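Local coordinates for protein transcriptional regulator (Saccharomonospora viridis, PDB 4KWA) that probably binds DNA as a TetR-family transcriptional repressor, with choline held in a pocket of its ligand-binding domain, at residues Q2-T12 with L34-F45. Sequence-based numbering, arbitrary orientation.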
loop_
_atom_site.group_PDB
_atom_site.type_symbol
_atom_site.label_atom_id
_atom_site.label_comp_id
_atom_site.label_asym_id
_atom_site.label_seq_id
_atom_site.Cartn_x
_atom_site.Cartn_y
_atom_site.Cartn_z
ATOM N N GLN A 2 -3.586 2.916 -36.348
ATOM C CA GLN A 2 -4.471 3.373 -35.276
ATOM C C GLN A 2 -4.133 2.653 -33.950
ATOM O O GLN A 2 -4.242 3.250 -32.837
ATOM C CB GLN A 2 -5.928 3.174 -35.707
ATOM C CG GLN A 2 -7.004 3.458 -34.651
ATOM C CD GLN A 2 -8.426 3.585 -35.237
ATOM O OE1 GLN A 2 -9.441 3.394 -34.535
ATOM N NE2 GLN A 2 -8.500 3.892 -36.520
ATOM N N SER A 3 -3.716 1.386 -34.072
ATOM C CA SER A 3 -3.302 0.595 -32.916
ATOM C C SER A 3 -2.005 1.237 -32.389
ATOM O O SER A 3 -1.773 1.242 -31.184
ATOM C CB SER A 3 -3.089 -0.886 -33.277
ATOM O OG SER A 3 -2.090 -1.048 -34.271
ATOM N N GLU A 4 -1.211 1.792 -33.308
ATOM C CA GLU A 4 0.046 2.502 -32.999
ATOM C C GLU A 4 -0.242 3.839 -32.256
ATOM O O GLU A 4 0.440 4.155 -31.302
ATOM C CB GLU A 4 0.871 2.726 -34.290
ATOM C CG GLU A 4 2.009 3.746 -34.234
ATOM C CD GLU A 4 3.107 3.412 -33.244
ATOM O OE1 GLU A 4 3.144 2.263 -32.757
ATOM O OE2 GLU A 4 3.952 4.307 -32.971
ATOM N N ALA A 5 -1.280 4.571 -32.669
ATOM C CA ALA A 5 -1.668 5.804 -31.972
ATOM C C ALA A 5 -2.068 5.443 -30.526
ATOM O O ALA A 5 -1.611 6.073 -29.586
ATOM C CB ALA A 5 -2.813 6.484 -32.693
ATOM N N ARG A 6 -2.854 4.377 -30.354
ATOM C CA ARG A 6 -3.272 3.915 -29.007
ATOM C C ARG A 6 -2.126 3.547 -28.065
ATOM O O ARG A 6 -2.086 3.926 -26.863
ATOM C CB ARG A 6 -4.225 2.689 -29.097
ATOM C CG ARG A 6 -5.658 2.962 -29.506
ATOM C CD ARG A 6 -6.515 1.680 -29.524
ATOM N NE ARG A 6 -7.011 1.334 -28.207
ATOM C CZ ARG A 6 -6.410 0.540 -27.314
ATOM N NH1 ARG A 6 -6.969 0.409 -26.125
ATOM N NH2 ARG A 6 -5.255 -0.095 -27.563
ATOM N N ARG A 7 -1.212 2.714 -28.542
ATOM C CA ARG A 7 -0.105 2.307 -27.734
ATOM C C ARG A 7 0.727 3.494 -27.227
ATOM O O ARG A 7 1.161 3.532 -26.098
ATOM C CB ARG A 7 0.798 1.444 -28.628
ATOM C CG ARG A 7 1.915 0.748 -27.899
ATOM C CD ARG A 7 2.947 0.178 -28.846
ATOM N NE ARG A 7 3.689 1.249 -29.545
ATOM C CZ ARG A 7 4.666 1.973 -28.979
ATOM N NH1 ARG A 7 4.974 1.803 -27.674
ATOM N NH2 ARG A 7 5.286 2.923 -29.690
ATOM N N ARG A 8 0.990 4.454 -28.128
ATOM C CA ARG A 8 1.783 5.633 -27.780
ATOM C C ARG A 8 1.086 6.482 -26.715
ATOM O O ARG A 8 1.712 6.881 -25.756
ATOM C CB ARG A 8 2.233 6.421 -29.023
ATOM C CG ARG A 8 3.594 5.893 -29.547
ATOM C CD ARG A 8 4.154 6.488 -30.851
ATOM N NE ARG A 8 4.280 7.951 -30.835
ATOM C CZ ARG A 8 3.407 8.807 -31.381
ATOM N NH1 ARG A 8 3.607 10.144 -31.260
ATOM N NH2 ARG A 8 2.334 8.346 -32.049
ATOM N N ILE A 9 -0.219 6.669 -26.886
ATOM C CA ILE A 9 -0.982 7.374 -25.865
ATOM C C ILE A 9 -0.858 6.685 -24.541
ATOM O O ILE A 9 -0.615 7.321 -23.497
ATOM C CB ILE A 9 -2.474 7.474 -26.241
ATOM C CG1 ILE A 9 -2.702 8.365 -27.448
ATOM C CG2 ILE A 9 -3.277 8.017 -25.068
ATOM C CD1 ILE A 9 -4.101 8.296 -28.049
ATOM N N LEU A 10 -1.044 5.363 -24.535
ATOM C CA LEU A 10 -0.959 4.600 -23.286
ATOM C C LEU A 10 0.373 4.575 -22.654
ATOM O O LEU A 10 0.490 4.684 -21.447
ATOM C CB LEU A 10 -1.466 3.171 -23.496
ATOM C CG LEU A 10 -2.935 3.070 -23.826
ATOM C CD1 LEU A 10 -3.223 1.615 -24.101
ATOM C CD2 LEU A 10 -3.820 3.610 -22.743
ATOM N N GLU A 11 1.403 4.476 -23.464
ATOM C CA GLU A 11 2.780 4.494 -22.916
ATOM C C GLU A 11 3.115 5.820 -22.264
ATOM O O GLU A 11 3.656 5.852 -21.144
ATOM C CB GLU A 11 3.776 4.197 -24.009
ATOM C CG GLU A 11 5.139 3.871 -23.434
ATOM C CD GLU A 11 6.021 3.106 -24.427
ATOM O OE1 GLU A 11 5.545 2.829 -25.553
ATOM O OE2 GLU A 11 7.165 2.730 -24.064
ATOM N N THR A 12 2.737 6.885 -22.932
ATOM C CA THR A 12 2.923 8.253 -22.438
ATOM C C THR A 12 2.079 8.471 -21.163
ATOM O O THR A 12 2.623 8.944 -20.118
ATOM C CB THR A 12 2.653 9.300 -23.560
ATOM O OG1 THR A 12 3.571 9.116 -24.637
ATOM C CG2 THR A 12 2.783 10.668 -23.056
ATOM N N LEU A 34 3.169 14.053 -26.983
ATOM C CA LEU A 34 3.133 13.311 -28.288
ATOM C C LEU A 34 2.861 14.076 -29.572
ATOM O O LEU A 34 3.043 13.527 -30.650
ATOM C CB LEU A 34 2.047 12.241 -28.211
ATOM C CG LEU A 34 2.229 11.121 -27.238
ATOM C CD1 LEU A 34 0.891 10.474 -27.068
ATOM C CD2 LEU A 34 3.257 10.137 -27.737
ATOM N N GLY A 35 2.393 15.317 -29.505
ATOM C CA GLY A 35 2.117 16.132 -30.718
ATOM C C GLY A 35 0.782 15.761 -31.320
ATOM O O GLY A 35 0.585 15.739 -32.516
ATOM N N THR A 36 -0.177 15.430 -30.492
ATOM C CA THR A 36 -1.477 15.057 -31.066
ATOM C C THR A 36 -2.479 16.074 -30.570
ATOM O O THR A 36 -2.092 17.107 -30.001
ATOM C CB THR A 36 -1.852 13.614 -30.716
ATOM O OG1 THR A 36 -0.705 12.787 -30.882
ATOM C CG2 THR A 36 -2.964 13.088 -31.639
ATOM N N SER A 37 -3.752 15.829 -30.856
ATOM C CA SER A 37 -4.791 16.717 -30.419
ATOM C C SER A 37 -5.499 16.094 -29.244
ATOM O O SER A 37 -5.448 14.856 -28.965
ATOM C CB SER A 37 -5.764 16.998 -31.571
ATOM O OG SER A 37 -6.289 15.774 -32.104
ATOM N N ASN A 38 -6.153 16.933 -28.480
ATOM C CA ASN A 38 -6.946 16.383 -27.431
ATOM C C ASN A 38 -8.024 15.479 -28.068
ATOM O O ASN A 38 -8.333 14.457 -27.516
ATOM C CB ASN A 38 -7.573 17.480 -26.558
ATOM C CG ASN A 38 -6.621 18.018 -25.493
ATOM O OD1 ASN A 38 -7.073 18.525 -24.472
ATOM N ND2 ASN A 38 -5.330 17.829 -25.671
ATOM N N ALA A 39 -8.570 15.850 -29.248
ATOM C CA ALA A 39 -9.624 15.067 -29.894
ATOM C C ALA A 39 -9.288 13.598 -30.229
ATOM O O ALA A 39 -10.123 12.685 -30.071
ATOM C CB ALA A 39 -10.172 15.832 -31.108
ATOM N N THR A 40 -8.073 13.381 -30.727
ATOM C CA THR A 40 -7.556 12.038 -31.028
ATOM C C THR A 40 -7.561 11.173 -29.786
ATOM O O THR A 40 -7.882 9.937 -29.827
ATOM C CB THR A 40 -6.090 12.126 -31.488
ATOM O OG1 THR A 40 -6.021 12.938 -32.650
ATOM C CG2 THR A 40 -5.544 10.720 -31.801
ATOM N N ILE A 41 -7.026 11.774 -28.717
ATOM C CA ILE A 41 -7.015 11.078 -27.448
ATOM C C ILE A 41 -8.424 10.717 -26.992
ATOM O O ILE A 41 -8.688 9.575 -26.631
ATOM C CB ILE A 41 -6.308 11.848 -26.303
ATOM C CG1 ILE A 41 -4.886 12.359 -26.665
ATOM C CG2 ILE A 41 -6.291 10.982 -25.090
ATOM C CD1 ILE A 41 -4.005 11.351 -27.312
ATOM N N HIS A 42 -9.333 11.693 -27.036
ATOM C CA HIS A 42 -10.755 11.450 -26.622
ATOM C C HIS A 42 -11.409 10.340 -27.485
ATOM O O HIS A 42 -12.178 9.464 -27.011
ATOM C CB HIS A 42 -11.549 12.754 -26.677
ATOM C CG HIS A 42 -10.988 13.897 -25.848
ATOM N ND1 HIS A 42 -10.695 13.784 -24.510
ATOM C CD2 HIS A 42 -10.804 15.210 -26.157
ATOM C CE1 HIS A 42 -10.310 14.956 -24.038
ATOM N NE2 HIS A 42 -10.338 15.836 -25.025
ATOM N N TYR A 43 -11.016 10.304 -28.748
ATOM C CA TYR A 43 -11.555 9.286 -29.663
ATOM C C TYR A 43 -11.220 7.906 -29.218
ATOM O O TYR A 43 -12.109 7.057 -29.119
ATOM C CB TYR A 43 -11.092 9.545 -31.080
ATOM C CG TYR A 43 -11.509 8.533 -32.116
ATOM C CD1 TYR A 43 -12.866 8.367 -32.474
ATOM C CD2 TYR A 43 -10.548 7.828 -32.838
ATOM C CE1 TYR A 43 -13.252 7.452 -33.466
ATOM C CE2 TYR A 43 -10.918 6.930 -33.843
ATOM C CZ TYR A 43 -12.267 6.756 -34.172
ATOM O OH TYR A 43 -12.605 5.877 -35.217
ATOM N N HIS A 44 -9.995 7.690 -28.764
ATOM C CA HIS A 44 -9.677 6.354 -28.325
ATOM C C HIS A 44 -10.082 6.079 -26.885
ATOM O O HIS A 44 -10.459 4.965 -26.540
ATOM C CB HIS A 44 -8.218 6.093 -28.505
ATOM C CG HIS A 44 -7.804 6.014 -29.940
ATOM N ND1 HIS A 44 -6.940 6.917 -30.519
ATOM C CD2 HIS A 44 -8.179 5.163 -30.924
ATOM C CE1 HIS A 44 -6.774 6.610 -31.793
ATOM N NE2 HIS A 44 -7.527 5.559 -32.067
ATOM N N PHE A 45 -10.067 7.106 -26.053
ATOM C CA PHE A 45 -10.332 6.947 -24.628
ATOM C C PHE A 45 -11.207 8.108 -24.146
ATOM O O PHE A 45 -10.691 9.150 -23.711
ATOM C CB PHE A 45 -8.972 6.972 -23.904
ATOM C CG PHE A 45 -7.979 5.989 -24.490
ATOM C CD1 PHE A 45 -6.879 6.420 -25.211
ATOM C CD2 PHE A 45 -8.115 4.620 -24.223
ATOM C CE1 PHE A 45 -5.952 5.533 -25.702
ATOM C CE2 PHE A 45 -7.203 3.731 -24.748
ATOM C CZ PHE A 45 -6.125 4.201 -25.490
#
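The imidazole of His-44 carries Arg-6 CG over one face, 3.9 Å from the ring centroid, a CH-pi contact; Tyr-43 CD2 of its own helix lies over the opposite face, toward the rim. At the imidazole edge stands the Gln-2 chain, with CG 3.4 Å from His-44 NE2. CG anti to the backbone N (chi1 174°) and an extended chain beyond it carry the Gln-2 amide past the histidine, where OE1 approaches Tyr-43 CE2. With Gln-2 and Arg-6, Ala-5 and Ile-9 form the hole into which His-44 fits as a knob. The Phe-45 ring has His-44 CB over one face and Arg-6 NH1 at its edge, 3.6 Å from Phe-45 CE2. From Arg-6's side, Phe-45 CZ sits over a guanidinium face, the two planes 51° apart. Among buried side chains, Phe-45 CZ meets Leu-10 CD2 at 3.6 Å, and Phe-45 CE1 meets Ile-9 CG2 at 3.7 Å. At the far end, Leu-34 packs against helix 2-12: Leu-34 CD1 lies 3.8 Å from Ile-9 CA, while CD2 nears Thr-12 OG1 and covers a face of the Arg-8 guanidinium. Ile-51 and Glu-54 of helix 48-71 also touch Phe-45. The axes of 2-12 and 38-44 cross at 99°, a nearly perpendicular setting within the helical DNA-binding domain of a TetR regulator, where 38-44 closes the predicted helix-turn-helix and is probably the recognition helix. With no clear hydrogen bond across the interface, segment 34-45 is held against 2-12 largely by apolar contacts, by the aliphatic part of Arg-6 on His-44 and by its guanidinium beside Phe-45.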